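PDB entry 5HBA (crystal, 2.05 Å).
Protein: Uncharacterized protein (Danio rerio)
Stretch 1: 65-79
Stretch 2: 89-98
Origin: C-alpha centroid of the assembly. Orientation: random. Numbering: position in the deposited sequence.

Stretch 1 (65-79) RLKSTSAPPVSLSFC
Stretch 2 (89-98) VVSGGAVLTL

The apolar centre of this contact is a strip of side chains between a β-hairpin and a facing strand. Phe-78 contributes most from its stretch. With chi1 m and chi2 -85°, its ring lies flat on the Gly-92 backbone: Gly-92 CA sits 3.5 Å from the Phe-78 ring centroid, 5° off the normal, a CH-pi contact. Glycine suits this place because an ideal CB on Gly-92 would fall 2.4 Å from Phe-78 CD2. Gly-93, at phi/psi 163/176, would jam a CB against the preceding carbonyl O; its bare N lies 3.5 Å from Phe-78 CZ. Ala-94 keeps a small methyl, with CB 3.7 Å from Leu-76 CD1 (Leu-76 is m, t) and 4.0 Å from Leu-66 CD2 (Leu-66 is t, p). Branched Val-90 (t) packs CG1 3.8 Å from Phe-78 CB, while Leu-96 (m, t) sets CD2 3.6 Å from Val-74 CG2 (Val-74 is t).

No hydrogen bond links the stretches directly. Strand 89-98, extended throughout, crosses strand 65-68 at 27° between N-to-C directions and strand 75-79 at 163°, so its neighbours run oppositely. In the register, Leu-66 CA lies 6.9 Å from Gly-93 CA, and Phe-78 CA lies 6.1 Å from Gly-92 CA. Leu-66 N donates to Leu-76 O (2.8 Å), Leu-76 N to Leu-66 O (3.0 Å), and Ser-68 N to Val-74 O (3.2 Å), joining the hairpin strands.

Toward the polar edge, the loop includes a cis peptide before Pro-72. Small hydroxyls brace it: Val-74 N donates to Ser-68 OG (3.1 Å), and Ser-68 OG and Ser-70 OG, both residues p, hydrogen-bond at 2.7 Å. Ser-70 OG also lies 4.2 Å from Leu-98 CD2 (Leu-98 is m, t). A water donates to Thr-97 O (2.7 Å) and bonds weakly to Ser-70 OG (3.4 Å), bridging the stretches.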

# COMPACT_ATOMS: atom_id res chain seq x y z
N ARG A 65 -7.45 5.61 -11.21
CA ARG A 65 -8.63 5.01 -10.62
C ARG A 65 -8.43 3.52 -10.51
O ARG A 65 -7.87 2.89 -11.41
CB ARG A 65 -9.87 5.27 -11.50
CG ARG A 65 -10.39 6.68 -11.44
CD ARG A 65 -11.80 6.78 -12.04
NE ARG A 65 -12.28 8.16 -11.97
CZ ARG A 65 -12.20 9.03 -12.97
NH1 ARG A 65 -11.68 8.65 -14.13
NH2 ARG A 65 -12.64 10.27 -12.82
N LEU A 66 -8.86 2.94 -9.39
CA LEU A 66 -9.00 1.48 -9.32
C LEU A 66 -10.44 1.17 -9.68
O LEU A 66 -11.37 1.71 -9.06
CB LEU A 66 -8.67 0.97 -7.92
CG LEU A 66 -8.88 -0.53 -7.66
CD1 LEU A 66 -7.79 -1.37 -8.37
CD2 LEU A 66 -8.88 -0.78 -6.16
N LYS A 67 -10.64 0.31 -10.68
CA LYS A 67 -11.99 0.06 -11.20
C LYS A 67 -12.31 -1.44 -11.24
O LYS A 67 -11.41 -2.27 -11.27
CB LYS A 67 -12.15 0.67 -12.60
CG LYS A 67 -12.16 2.20 -12.65
CD LYS A 67 -12.51 2.74 -14.04
CE LYS A 67 -14.03 2.86 -14.27
NZ LYS A 67 -14.63 3.98 -13.47
N SER A 68 -13.61 -1.77 -11.24
CA SER A 68 -14.05 -3.16 -11.42
C SER A 68 -15.34 -3.24 -12.23
O SER A 68 -16.10 -2.27 -12.30
CB SER A 68 -14.31 -3.84 -10.07
OG SER A 68 -15.52 -3.35 -9.51
N THR A 69 -15.61 -4.41 -12.84
CA THR A 69 -16.91 -4.64 -13.46
C THR A 69 -17.82 -5.44 -12.53
O THR A 69 -18.82 -5.99 -12.98
CB THR A 69 -16.81 -5.41 -14.79
OG1 THR A 69 -16.06 -6.62 -14.59
CG2 THR A 69 -16.15 -4.56 -15.86
N SER A 70 -17.47 -5.51 -11.25
CA SER A 70 -18.33 -6.19 -10.29
C SER A 70 -19.59 -5.36 -10.06
O SER A 70 -19.67 -4.21 -10.51
CB SER A 70 -17.58 -6.48 -8.99
OG SER A 70 -16.98 -5.31 -8.44
N ALA A 71 -20.61 -5.94 -9.42
CA ALA A 71 -21.82 -5.18 -9.09
C ALA A 71 -22.07 -5.17 -7.59
O ALA A 71 -22.10 -6.23 -6.95
CB ALA A 71 -23.02 -5.71 -9.84
N PRO A 72 -22.21 -3.98 -6.99
CA PRO A 72 -22.10 -2.66 -7.63
C PRO A 72 -20.65 -2.36 -8.00
O PRO A 72 -19.74 -2.93 -7.39
CB PRO A 72 -22.60 -1.70 -6.55
CG PRO A 72 -22.36 -2.42 -5.26
CD PRO A 72 -22.52 -3.88 -5.55
N PRO A 73 -20.43 -1.50 -9.01
CA PRO A 73 -19.07 -1.38 -9.51
C PRO A 73 -18.20 -0.54 -8.59
O PRO A 73 -18.73 0.25 -7.79
CB PRO A 73 -19.25 -0.69 -10.88
CG PRO A 73 -20.74 -0.25 -10.94
CD PRO A 73 -21.31 -0.46 -9.57
N VAL A 74 -16.89 -0.73 -8.66
CA VAL A 74 -15.98 0.04 -7.84
C VAL A 74 -15.31 1.07 -8.71
O VAL A 74 -14.91 0.77 -9.85
CB VAL A 74 -14.91 -0.87 -7.19
CG1 VAL A 74 -13.81 -0.04 -6.51
CG2 VAL A 74 -15.57 -1.79 -6.18
N SER A 75 -15.20 2.29 -8.19
CA SER A 75 -14.41 3.33 -8.85
C SER A 75 -13.78 4.20 -7.77
O SER A 75 -14.44 5.07 -7.19
CB SER A 75 -15.31 4.16 -9.77
OG SER A 75 -14.54 5.07 -10.55
N LEU A 76 -12.51 3.93 -7.45
CA LEU A 76 -11.81 4.69 -6.40
C LEU A 76 -10.67 5.49 -7.02
O LEU A 76 -9.87 4.94 -7.79
CB LEU A 76 -11.24 3.75 -5.34
CG LEU A 76 -12.23 2.88 -4.57
CD1 LEU A 76 -11.47 1.86 -3.77
CD2 LEU A 76 -13.11 3.75 -3.65
N SER A 77 -10.58 6.77 -6.68
CA SER A 77 -9.58 7.67 -7.25
C SER A 77 -8.44 7.98 -6.28
O SER A 77 -8.66 8.19 -5.08
CB SER A 77 -10.23 9.00 -7.70
OG SER A 77 -11.19 8.77 -8.71
N PHE A 78 -7.23 8.04 -6.80
CA PHE A 78 -6.06 8.38 -6.01
C PHE A 78 -5.23 9.35 -6.83
O PHE A 78 -4.76 8.99 -7.90
CB PHE A 78 -5.25 7.11 -5.70
CG PHE A 78 -6.05 6.06 -4.96
CD1 PHE A 78 -6.16 6.10 -3.57
CD2 PHE A 78 -6.71 5.06 -5.66
CE1 PHE A 78 -6.93 5.14 -2.90
CE2 PHE A 78 -7.46 4.10 -4.99
CZ PHE A 78 -7.57 4.14 -3.61
N CYS A 79 -5.09 10.57 -6.33
CA CYS A 79 -4.49 11.68 -7.08
C CYS A 79 -3.35 12.38 -6.33
O CYS A 79 -3.50 12.79 -5.16
CB CYS A 79 -5.55 12.73 -7.41
SG CYS A 79 -6.69 12.39 -8.76
N VAL A 89 5.31 8.92 -6.22
CA VAL A 89 4.64 7.62 -6.27
C VAL A 89 3.27 7.72 -5.60
O VAL A 89 3.18 8.01 -4.41
CB VAL A 89 5.47 6.52 -5.59
CG1 VAL A 89 4.69 5.19 -5.54
CG2 VAL A 89 6.81 6.33 -6.32
N VAL A 90 2.22 7.50 -6.39
CA VAL A 90 0.87 7.42 -5.84
C VAL A 90 0.55 5.96 -5.59
O VAL A 90 0.79 5.11 -6.45
CB VAL A 90 -0.20 7.94 -6.82
CG1 VAL A 90 -1.56 8.03 -6.12
CG2 VAL A 90 0.18 9.28 -7.37
N SER A 91 0.01 5.66 -4.42
CA SER A 91 -0.42 4.31 -4.10
C SER A 91 -1.89 4.31 -3.71
O SER A 91 -2.41 5.28 -3.14
CB SER A 91 0.42 3.74 -2.96
OG SER A 91 1.78 3.71 -3.31
N GLY A 92 -2.57 3.21 -4.02
CA GLY A 92 -3.99 3.08 -3.72
C GLY A 92 -4.35 1.61 -3.79
O GLY A 92 -3.55 0.79 -4.26
N GLY A 93 -5.54 1.27 -3.33
CA GLY A 93 -5.97 -0.11 -3.34
C GLY A 93 -7.14 -0.33 -2.44
O GLY A 93 -7.59 0.59 -1.73
N ALA A 94 -7.67 -1.56 -2.45
CA ALA A 94 -8.89 -1.86 -1.71
C ALA A 94 -9.07 -3.35 -1.49
O ALA A 94 -8.47 -4.16 -2.19
CB ALA A 94 -10.11 -1.29 -2.44
N VAL A 95 -9.89 -3.69 -0.50
CA VAL A 95 -10.38 -5.06 -0.36
C VAL A 95 -11.73 -5.18 -1.06
O VAL A 95 -12.69 -4.48 -0.71
CB VAL A 95 -10.50 -5.48 1.12
CG1 VAL A 95 -11.34 -6.74 1.25
CG2 VAL A 95 -9.13 -5.71 1.72
N LEU A 96 -11.80 -6.04 -2.07
CA LEU A 96 -12.99 -6.15 -2.90
C LEU A 96 -13.56 -7.57 -2.92
O LEU A 96 -12.81 -8.55 -2.92
CB LEU A 96 -12.66 -5.74 -4.34
CG LEU A 96 -12.07 -4.35 -4.57
CD1 LEU A 96 -11.74 -4.15 -6.05
CD2 LEU A 96 -13.02 -3.28 -4.08
N THR A 97 -14.89 -7.67 -2.98
CA THR A 97 -15.58 -8.94 -3.17
C THR A 97 -15.86 -9.11 -4.65
O THR A 97 -16.50 -8.24 -5.26
CB THR A 97 -16.93 -8.96 -2.42
OG1 THR A 97 -16.73 -8.58 -1.06
CG2 THR A 97 -17.56 -10.34 -2.48
N LEU A 98 -15.40 -10.22 -5.23
CA LEU A 98 -15.54 -10.42 -6.67
C LEU A 98 -16.31 -11.69 -7.01
O LEU A 98 -16.19 -12.71 -6.32
CB LEU A 98 -14.17 -10.44 -7.34
CG LEU A 98 -13.23 -9.25 -7.16
CD1 LEU A 98 -11.89 -9.55 -7.83
CD2 LEU A 98 -13.83 -7.98 -7.74
O HOH W 1 -16.61 -5.54 -5.10